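Local coordinates for succinoglycan biosynthesis protein (Bacillus cereus ATCC 14579, PDB 2QGM) that is of uncertain function but belongs to the erythromycin esterase-like family and may act as a hydrolase, although it is named for succinoglycan biosynthesis, at residues A[124-129]-A[154-159]; A[118-123]-A[174-179]; A[106-111]-A[291-296]. All coordinates share one frame; numbering follows the deposited sequence.

All three contacts gather around the 108-111 and 166-171 side of the mixed sheet. Contact 3 sets helix 276-297 on strand 108-111; the chain then runs into helix 115-127, whose middle meets the start of helix 177-190 in contact 2 and whose C-terminal end meets helix 143-157 in contact 1. Along the chain they are nested, contact 1 inside the loop closed by contact 2, and both inside that of contact 3. Their centres lie about 16 to 17 Å apart, and only contacts 1 and 2 touch directly. Together they join helices on both faces, and the helical region that follows strand 166-171, to the 108-111/166-171 end of the sheet.

Contact 1 of 3, residues A[124-129]-A[154-159]; sequences YIQTGK and DYNADP
The last turns of two helices come side by side here, with the CA atoms of Q126 and N156 6.3 Å apart, the closest such pair between 124-129 and 154-159. N156 sets out toward 124-129, and its CB lies 3.1 Å from the carbonyl O of I125. N156 OD1, as modelled, comes to 3.0 Å from the same I125 O, and the isoleucine side chain runs obliquely past the amide. In I125 chi1 of 68° tucks CG1 between the backbone N and the carbonyl carbon, and CD1 extends from there to lie beside the N156 amide. Q126 starts off away from the other helix, but a bend at chi2 (-65°) brings its amide back to that of N156, which it crosses at a slant, the planes 27° apart. Between the two backbones a water lies within bonding distance of Q126 O (2.7 Å) and N156 O (2.9 Å) and can bridge them, though other acceptors compete for its protons. Both carbonyls belong to C-terminal turns, where backbone oxygens run short of helical N-H partners, which makes a water bridge apt. Helix 115-127 closes with G128 N bonded to Y124 O at 2.7 Å, and G128 then leaves the helix with positive phi. I125 also packs on I149 and M152 of helix 143-157, and Y124 OH bonds K153 NZ. Through I125 on F167 and Q126 on Q166, helix 115-127 packs on the outer strand 166-171, while N156 rests on K164 and I165 of the loop leading into it.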
loop_
_atom_site.group_PDB
_atom_site.type_symbol
_atom_site.label_atom_id
_atom_site.label_comp_id
_atom_site.label_asym_id
_atom_site.label_seq_id
_atom_site.Cartn_x
_atom_site.Cartn_y
_atom_site.Cartn_z
ATOM N N TYR A 124 1.935 8.945 -16.392
ATOM C CA TYR A 124 2.935 8.107 -17.044
ATOM C C TYR A 124 2.319 6.843 -17.642
ATOM O O TYR A 124 2.588 6.498 -18.801
ATOM C CB TYR A 124 4.029 7.674 -16.067
ATOM C CG TYR A 124 5.070 6.808 -16.747
ATOM C CD1 TYR A 124 6.004 7.368 -17.606
ATOM C CD2 TYR A 124 5.058 5.420 -16.606
ATOM C CE1 TYR A 124 6.902 6.579 -18.312
ATOM C CE2 TYR A 124 5.953 4.614 -17.317
ATOM C CZ TYR A 124 6.876 5.208 -18.170
ATOM O OH TYR A 124 7.782 4.451 -18.884
ATOM N N ILE A 125 1.513 6.138 -16.851
ATOM C CA ILE A 125 0.913 4.904 -17.349
ATOM C C ILE A 125 -0.235 5.127 -18.338
ATOM O O ILE A 125 -0.694 4.176 -18.963
ATOM C CB ILE A 125 0.446 3.970 -16.185
ATOM C CG1 ILE A 125 -0.724 4.580 -15.417
ATOM C CG2 ILE A 125 1.611 3.706 -15.240
ATOM C CD1 ILE A 125 -1.455 3.547 -14.564
ATOM N N GLN A 126 -0.689 6.370 -18.491
ATOM C CA GLN A 126 -1.760 6.665 -19.447
ATOM C C GLN A 126 -1.180 7.175 -20.771
ATOM O O GLN A 126 -1.661 6.813 -21.839
ATOM C CB GLN A 126 -2.722 7.737 -18.914
ATOM C CG GLN A 126 -3.327 7.443 -17.561
ATOM C CD GLN A 126 -4.233 6.229 -17.544
ATOM O OE1 GLN A 126 -4.486 5.660 -16.483
ATOM N NE2 GLN A 126 -4.741 5.833 -18.709
ATOM N N THR A 127 -0.134 7.998 -20.692
ATOM C CA THR A 127 0.459 8.594 -21.885
ATOM C C THR A 127 1.936 8.309 -22.142
ATOM O O THR A 127 2.434 8.573 -23.237
ATOM C CB THR A 127 0.272 10.119 -21.864
ATOM O OG1 THR A 127 0.986 10.677 -20.755
ATOM C CG2 THR A 127 -1.202 10.465 -21.727
ATOM N N GLY A 128 2.639 7.789 -21.142
ATOM C CA GLY A 128 4.054 7.499 -21.311
ATOM C C GLY A 128 4.928 8.728 -21.127
ATOM O O GLY A 128 6.102 8.724 -21.493
ATOM N N LYS A 129 4.353 9.785 -20.562
ATOM C CA LYS A 129 5.083 11.029 -20.317
ATOM C C LYS A 129 5.667 11.029 -18.905
ATOM O O LYS A 129 4.983 10.676 -17.942
ATOM C CB LYS A 129 4.148 12.235 -20.492
ATOM C CG LYS A 129 4.801 13.603 -20.282
ATOM C CD LYS A 129 3.849 14.737 -20.672
ATOM C CE LYS A 129 4.525 16.109 -20.641
ATOM N NZ LYS A 129 4.942 16.538 -19.270
ATOM N N ASP A 154 2.411 -0.346 -20.620
ATOM C CA ASP A 154 2.230 -1.229 -21.780
ATOM C C ASP A 154 0.797 -1.753 -21.850
ATOM O O ASP A 154 0.193 -1.762 -22.919
ATOM C CB ASP A 154 3.183 -2.431 -21.737
ATOM C CG ASP A 154 4.642 -2.040 -21.883
ATOM O OD1 ASP A 154 4.929 -0.947 -22.421
ATOM O OD2 ASP A 154 5.506 -2.844 -21.466
ATOM N N TYR A 155 0.264 -2.190 -20.711
ATOM C CA TYR A 155 -1.099 -2.716 -20.659
ATOM C C TYR A 155 -2.074 -1.639 -21.151
ATOM O O TYR A 155 -2.928 -1.900 -21.999
ATOM C CB TYR A 155 -1.459 -3.151 -19.225
ATOM C CG TYR A 155 -2.849 -3.767 -19.091
ATOM C CD1 TYR A 155 -3.064 -5.132 -19.306
ATOM C CD2 TYR A 155 -3.960 -2.970 -18.809
ATOM C CE1 TYR A 155 -4.355 -5.679 -19.252
ATOM C CE2 TYR A 155 -5.252 -3.509 -18.750
ATOM C CZ TYR A 155 -5.440 -4.860 -18.973
ATOM O OH TYR A 155 -6.714 -5.382 -18.925
ATOM N N ASN A 156 -1.922 -0.422 -20.635
ATOM C CA ASN A 156 -2.782 0.694 -21.020
ATOM C C ASN A 156 -2.577 1.126 -22.469
ATOM O O ASN A 156 -3.445 1.765 -23.065
ATOM C CB ASN A 156 -2.531 1.898 -20.099
ATOM C CG ASN A 156 -3.210 1.755 -18.749
ATOM O OD1 ASN A 156 -3.021 2.584 -17.857
ATOM N ND2 ASN A 156 -4.006 0.712 -18.593
ATOM N N ALA A 157 -1.426 0.779 -23.032
ATOM C CA ALA A 157 -1.111 1.149 -24.411
ATOM C C ALA A 157 -1.784 0.217 -25.420
ATOM O O ALA A 157 -1.868 0.532 -26.610
ATOM C CB ALA A 157 0.400 1.138 -24.610
ATOM N N ASP A 158 -2.255 -0.931 -24.950
ATOM C CA ASP A 158 -2.926 -1.888 -25.835
ATOM C C ASP A 158 -4.347 -1.385 -26.075
ATOM O O ASP A 158 -5.182 -1.423 -25.171
ATOM C CB ASP A 158 -2.964 -3.266 -25.180
ATOM C CG ASP A 158 -3.610 -4.314 -26.063
ATOM O OD1 ASP A 158 -4.147 -3.956 -27.135
ATOM O OD2 ASP A 158 -3.583 -5.503 -25.684
ATOM N N PRO A 159 -4.648 -0.923 -27.303
ATOM C CA PRO A 159 -5.990 -0.413 -27.607
ATOM C C PRO A 159 -7.106 -1.428 -27.369
ATOM O O PRO A 159 -8.279 -1.064 -27.295
ATOM C CB PRO A 159 -5.875 0.014 -29.070
ATOM C CG PRO A 159 -4.903 -0.972 -29.627
ATOM C CD PRO A 159 -3.840 -1.043 -28.530
HETATM O O HOH W 1 -2.813 4.592 -22.960
#

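Contact 2 of 3, residues A[118-123]-A[174-179]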
loop_
_atom_site.group_PDB
_atom_site.type_symbol
_atom_site.label_atom_id
_atom_site.label_comp_id
_atom_site.label_asym_id
_atom_site.label_seq_id
_atom_site.Cartn_x
_atom_site.Cartn_y
_atom_site.Cartn_z
ATOM N N GLY A 118 1.313 10.196 -7.289
ATOM C CA GLY A 118 0.341 9.336 -7.941
ATOM C C GLY A 118 -0.177 9.944 -9.229
ATOM O O GLY A 118 -0.316 9.244 -10.231
ATOM N N LEU A 119 -0.468 11.247 -9.199
ATOM C CA LEU A 119 -0.968 11.975 -10.365
ATOM C C LEU A 119 0.025 11.855 -11.529
ATOM O O LEU A 119 -0.373 11.651 -12.672
ATOM C CB LEU A 119 -1.173 13.463 -10.015
ATOM C CG LEU A 119 -2.202 13.816 -8.929
ATOM C CD1 LEU A 119 -2.276 15.336 -8.736
ATOM C CD2 LEU A 119 -3.571 13.277 -9.323
ATOM N N LYS A 120 1.317 11.968 -11.222
ATOM C CA LYS A 120 2.358 11.883 -12.235
ATOM C C LYS A 120 2.551 10.455 -12.720
ATOM O O LYS A 120 2.806 10.228 -13.906
ATOM C CB LYS A 120 3.686 12.433 -11.697
ATOM C CG LYS A 120 3.611 13.871 -11.199
ATOM C CD LYS A 120 4.932 14.316 -10.583
ATOM C CE LYS A 120 4.796 15.645 -9.839
ATOM N NZ LYS A 120 4.221 16.722 -10.693
ATOM N N LEU A 121 2.446 9.491 -11.814
ATOM C CA LEU A 121 2.604 8.091 -12.208
ATOM C C LEU A 121 1.409 7.682 -13.054
ATOM O O LEU A 121 1.549 6.901 -14.000
ATOM C CB LEU A 121 2.721 7.191 -10.974
ATOM C CG LEU A 121 4.136 7.203 -10.385
ATOM C CD1 LEU A 121 4.120 6.733 -8.936
ATOM C CD2 LEU A 121 5.037 6.331 -11.241
ATOM N N ASN A 122 0.235 8.215 -12.730
ATOM C CA ASN A 122 -0.941 7.863 -13.509
ATOM C C ASN A 122 -0.784 8.455 -14.900
ATOM O O ASN A 122 -1.091 7.805 -15.890
ATOM C CB ASN A 122 -2.235 8.363 -12.857
ATOM C CG ASN A 122 -3.462 7.642 -13.390
ATOM O OD1 ASN A 122 -3.374 6.491 -13.824
ATOM N ND2 ASN A 122 -4.614 8.305 -13.345
ATOM N N GLU A 123 -0.278 9.681 -14.984
ATOM C CA GLU A 123 -0.079 10.302 -16.288
ATOM C C GLU A 123 0.919 9.463 -17.077
ATOM O O GLU A 123 0.767 9.281 -18.286
ATOM C CB GLU A 123 0.448 11.731 -16.135
ATOM C CG GLU A 123 0.542 12.485 -17.452
ATOM C CD GLU A 123 0.997 13.921 -17.275
ATOM O OE1 GLU A 123 0.494 14.589 -16.347
ATOM O OE2 GLU A 123 1.859 14.382 -18.059
ATOM N N ALA A 174 3.225 14.582 1.829
ATOM C CA ALA A 174 3.617 15.832 1.193
ATOM C C ALA A 174 2.621 16.194 0.090
ATOM O O ALA A 174 1.949 15.320 -0.464
ATOM C CB ALA A 174 5.015 15.705 0.592
ATOM N N LEU A 175 2.512 17.485 -0.208
ATOM C CA LEU A 175 1.640 17.940 -1.286
ATOM C C LEU A 175 2.537 18.735 -2.217
ATOM O O LEU A 175 3.038 19.795 -1.848
ATOM C CB LEU A 175 0.518 18.832 -0.756
ATOM C CG LEU A 175 -0.533 18.178 0.142
ATOM C CD1 LEU A 175 -1.443 19.259 0.707
ATOM C CD2 LEU A 175 -1.325 17.159 -0.656
ATOM N N ASP A 176 2.755 18.204 -3.414
ATOM C CA ASP A 176 3.607 18.851 -4.400
ATOM C C ASP A 176 2.870 19.973 -5.122
ATOM O O ASP A 176 1.647 20.080 -5.046
ATOM C CB ASP A 176 4.083 17.818 -5.419
ATOM C CG ASP A 176 2.971 17.362 -6.342
ATOM O OD1 ASP A 176 1.880 17.038 -5.835
ATOM O OD2 ASP A 176 3.195 17.329 -7.570
ATOM N N GLN A 177 3.627 20.813 -5.822
ATOM C CA GLN A 177 3.053 21.930 -6.566
ATOM C C GLN A 177 2.095 21.398 -7.634
ATOM O O GLN A 177 1.098 22.042 -7.967
ATOM C CB GLN A 177 4.176 22.746 -7.215
ATOM C CG GLN A 177 3.727 24.017 -7.912
ATOM C CD GLN A 177 2.991 24.969 -6.990
ATOM O OE1 GLN A 177 3.416 25.209 -5.859
ATOM N NE2 GLN A 177 1.872 25.511 -7.465
ATOM N N GLY A 178 2.409 20.222 -8.162
ATOM C CA GLY A 178 1.563 19.617 -9.175
ATOM C C GLY A 178 0.137 19.424 -8.678
ATOM O O GLY A 178 -0.811 19.543 -9.451
ATOM N N SER A 179 -0.018 19.126 -7.391
ATOM C CA SER A 179 -1.348 18.929 -6.811
ATOM C C SER A 179 -2.146 20.228 -6.795
ATOM O O SER A 179 -3.297 20.263 -7.209
ATOM C CB SER A 179 -1.245 18.363 -5.388
ATOM O OG SER A 179 -0.737 17.035 -5.400
HETATM O O HOH W 2 1.373 16.060 -8.889
#
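The N-terminus of helix 177-190, capped by D176, is where the side of helix 115-127 makes contact. K120 and D176 reach for each other from opposite directions, and K120 NZ forms a salt bridge with D176 OD2 at 3.3 Å. The extended lysine chain carries K120 CE to 3.2 Å from D176 OD2, and the bend at chi4 (-54°) sets the direction of NZ. A water joins the ion pair: it donates to D176 OD2 at 2.6 Å and accepts a weak bond from K120 NZ. Having no side chain, G178 lets the ammonium group approach to 4.2 Å between K120 NZ and G178 CA. The other carboxylate oxygen works for the helix. S179 OG donates to D176 OD1 at 2.7 Å, meeting it nearly along its C-O axis, while S179 N adds a weak capping bond to the same atom. With chi1 at 71°, the D176 carboxylate is folded over the first turn, within range of S179. Beside the ion pair L119 CD1 lies 4.0 Å from S179 OG, a van der Waals touch. D176 OD1 thus serves mainly S179, one of its two bonds weak, and OD2 faces lysine and water. The positive end of the helix and the lysine would both be expected to stabilise the aspartate's negative charge. L119 and S179 continue onto W255 and T259 of helix 253-269. The arrangement is that of an aspartate N-cap, reinforced by a salt bridge from a neighbouring helix.

Contact 3 of 3, residues A[106-111]-A[291-296]; sequences FTNFAM and MWAQET
N108 lays its side chain over A293, their CB atoms 4.3 Å apart, and its amide carbon CG reaches to 3.9 Å from the A293 carbonyl O. Past that carbonyl comes Q294, crossing N108 at about a right angle with the two amide planes 70° apart. The glutamine leaves the helix with CG anti to its own N (chi1 177°), then bends at chi2 (60°) to turn the amide toward T301 and G299. That amide is held from outside the two segments: OE1 takes a hydrogen bond from T301 and NE2 gives one to G299 O. Helix 276-297 here lies on one face of the parallel part of the sheet and feeds through a short loop into strand 301-304, the neighbour of strand 108-111. A110 faces the helix as N108 does, whereas F109 points to the other face, onto M148 and M152 of helix 143-157. A293 also packs on I168 of strand 166-171. On the helix, T296 N and OG1 both bond W292 O, from opposite faces of the carbonyl plane, OG1 at 2.7 Å.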
loop_
_atom_site.group_PDB
_atom_site.type_symbol
_atom_site.label_atom_id
_atom_site.label_comp_id
_atom_site.label_asym_id
_atom_site.label_seq_id
_atom_site.Cartn_x
_atom_site.Cartn_y
_atom_site.Cartn_z
ATOM N N PHE A 106 -8.968 -6.640 -12.116
ATOM C CA PHE A 106 -8.619 -5.566 -11.198
ATOM C C PHE A 106 -8.142 -4.405 -12.061
ATOM O O PHE A 106 -7.421 -4.606 -13.038
ATOM C CB PHE A 106 -7.566 -6.041 -10.192
ATOM C CG PHE A 106 -8.164 -6.754 -9.008
ATOM C CD1 PHE A 106 -8.407 -6.072 -7.818
ATOM C CD2 PHE A 106 -8.549 -8.091 -9.107
ATOM C CE1 PHE A 106 -9.031 -6.715 -6.736
ATOM C CE2 PHE A 106 -9.172 -8.750 -8.038
ATOM C CZ PHE A 106 -9.414 -8.060 -6.851
ATOM N N THR A 107 -8.553 -3.193 -11.705
ATOM C CA THR A 107 -8.239 -2.020 -12.519
ATOM C C THR A 107 -7.658 -0.806 -11.804
ATOM O O THR A 107 -6.994 0.026 -12.419
ATOM C CB THR A 107 -9.504 -1.575 -13.248
ATOM O OG1 THR A 107 -10.560 -1.423 -12.290
ATOM C CG2 THR A 107 -9.920 -2.620 -14.284
ATOM N N ASN A 108 -7.921 -0.690 -10.512
ATOM C CA ASN A 108 -7.407 0.448 -9.748
ATOM C C ASN A 108 -6.197 0.030 -8.934
ATOM O O ASN A 108 -6.279 -0.878 -8.103
ATOM C CB ASN A 108 -8.484 0.977 -8.800
ATOM C CG ASN A 108 -9.771 1.308 -9.518
ATOM O OD1 ASN A 108 -10.857 0.911 -9.091
ATOM N ND2 ASN A 108 -9.660 2.044 -10.615
ATOM N N PHE A 109 -5.069 0.687 -9.170
ATOM C CA PHE A 109 -3.868 0.367 -8.422
ATOM C C PHE A 109 -3.601 1.519 -7.456
ATOM O O PHE A 109 -3.111 2.580 -7.862
ATOM C CB PHE A 109 -2.684 0.176 -9.370
ATOM C CG PHE A 109 -1.421 -0.240 -8.677
ATOM C CD1 PHE A 109 -1.268 -1.539 -8.191
ATOM C CD2 PHE A 109 -0.397 0.684 -8.462
ATOM C CE1 PHE A 109 -0.114 -1.912 -7.494
ATOM C CE2 PHE A 109 0.755 0.320 -7.768
ATOM C CZ PHE A 109 0.899 -0.976 -7.281
ATOM N N ALA A 110 -3.938 1.305 -6.184
ATOM C CA ALA A 110 -3.756 2.317 -5.135
ATOM C C ALA A 110 -2.504 1.982 -4.337
ATOM O O ALA A 110 -2.463 0.977 -3.621
ATOM C CB ALA A 110 -4.988 2.348 -4.218
HETATM N N MSE A 111 -1.487 2.830 -4.458
HETATM C CA MSE A 111 -0.204 2.583 -3.797
HETATM C C MSE A 111 0.082 3.522 -2.634
HETATM O O MSE A 111 -0.396 4.649 -2.606
HETATM C CB MSE A 111 0.927 2.704 -4.832
HETATM C CG MSE A 111 2.316 2.345 -4.313
HETATM SE SE MSE A 111 3.712 2.629 -5.623
HETATM C CE MSE A 111 4.382 0.845 -5.760
HETATM N N MSE A 291 -11.054 3.605 -1.238
HETATM C CA MSE A 291 -12.474 3.472 -1.525
HETATM C C MSE A 291 -12.939 4.518 -2.522
HETATM O O MSE A 291 -13.852 4.267 -3.301
HETATM C CB MSE A 291 -13.275 3.539 -0.221
HETATM C CG MSE A 291 -13.066 2.265 0.593
HETATM SE SE MSE A 291 -14.030 2.137 2.263
HETATM C CE MSE A 291 -15.840 2.196 1.575
ATOM N N TRP A 292 -12.311 5.688 -2.514
ATOM C CA TRP A 292 -12.690 6.715 -3.471
ATOM C C TRP A 292 -12.387 6.191 -4.881
ATOM O O TRP A 292 -13.148 6.408 -5.815
ATOM C CB TRP A 292 -11.906 8.008 -3.234
ATOM C CG TRP A 292 -11.988 8.949 -4.396
ATOM C CD1 TRP A 292 -12.994 9.829 -4.677
ATOM C CD2 TRP A 292 -11.047 9.056 -5.467
ATOM N NE1 TRP A 292 -12.736 10.478 -5.862
ATOM C CE2 TRP A 292 -11.542 10.018 -6.371
ATOM C CE3 TRP A 292 -9.826 8.427 -5.756
ATOM C CZ2 TRP A 292 -10.866 10.370 -7.547
ATOM C CZ3 TRP A 292 -9.151 8.774 -6.922
ATOM C CH2 TRP A 292 -9.675 9.738 -7.803
ATOM N N ALA A 293 -11.267 5.492 -5.021
ATOM C CA ALA A 293 -10.877 4.965 -6.312
ATOM C C ALA A 293 -11.894 3.950 -6.824
ATOM O O ALA A 293 -12.263 3.964 -8.003
ATOM C CB ALA A 293 -9.503 4.322 -6.222
ATOM N N GLN A 294 -12.338 3.069 -5.936
ATOM C CA GLN A 294 -13.297 2.034 -6.302
ATOM C C GLN A 294 -14.644 2.624 -6.697
ATOM O O GLN A 294 -15.211 2.265 -7.725
ATOM C CB GLN A 294 -13.500 1.069 -5.136
ATOM C CG GLN A 294 -14.534 -0.015 -5.390
ATOM C CD GLN A 294 -14.192 -0.896 -6.577
ATOM O OE1 GLN A 294 -13.025 -1.204 -6.828
ATOM N NE2 GLN A 294 -15.215 -1.314 -7.308
ATOM N N GLU A 295 -15.152 3.542 -5.884
ATOM C CA GLU A 295 -16.452 4.132 -6.169
ATOM C C GLU A 295 -16.459 5.061 -7.374
ATOM O O GLU A 295 -17.496 5.260 -8.001
ATOM C CB GLU A 295 -16.984 4.883 -4.948
ATOM C CG GLU A 295 -16.134 6.042 -4.487
ATOM C CD GLU A 295 -16.763 6.805 -3.329
ATOM O OE1 GLU A 295 -17.760 7.525 -3.557
ATOM O OE2 GLU A 295 -16.264 6.670 -2.192
ATOM N N THR A 296 -15.300 5.613 -7.712
ATOM C CA THR A 296 -15.212 6.534 -8.838
ATOM C C THR A 296 -14.968 5.861 -10.178
ATOM O O THR A 296 -15.608 6.198 -11.175
ATOM C CB THR A 296 -14.098 7.568 -8.606
ATOM O OG1 THR A 296 -14.337 8.248 -7.368
ATOM C CG2 THR A 296 -14.076 8.588 -9.742
#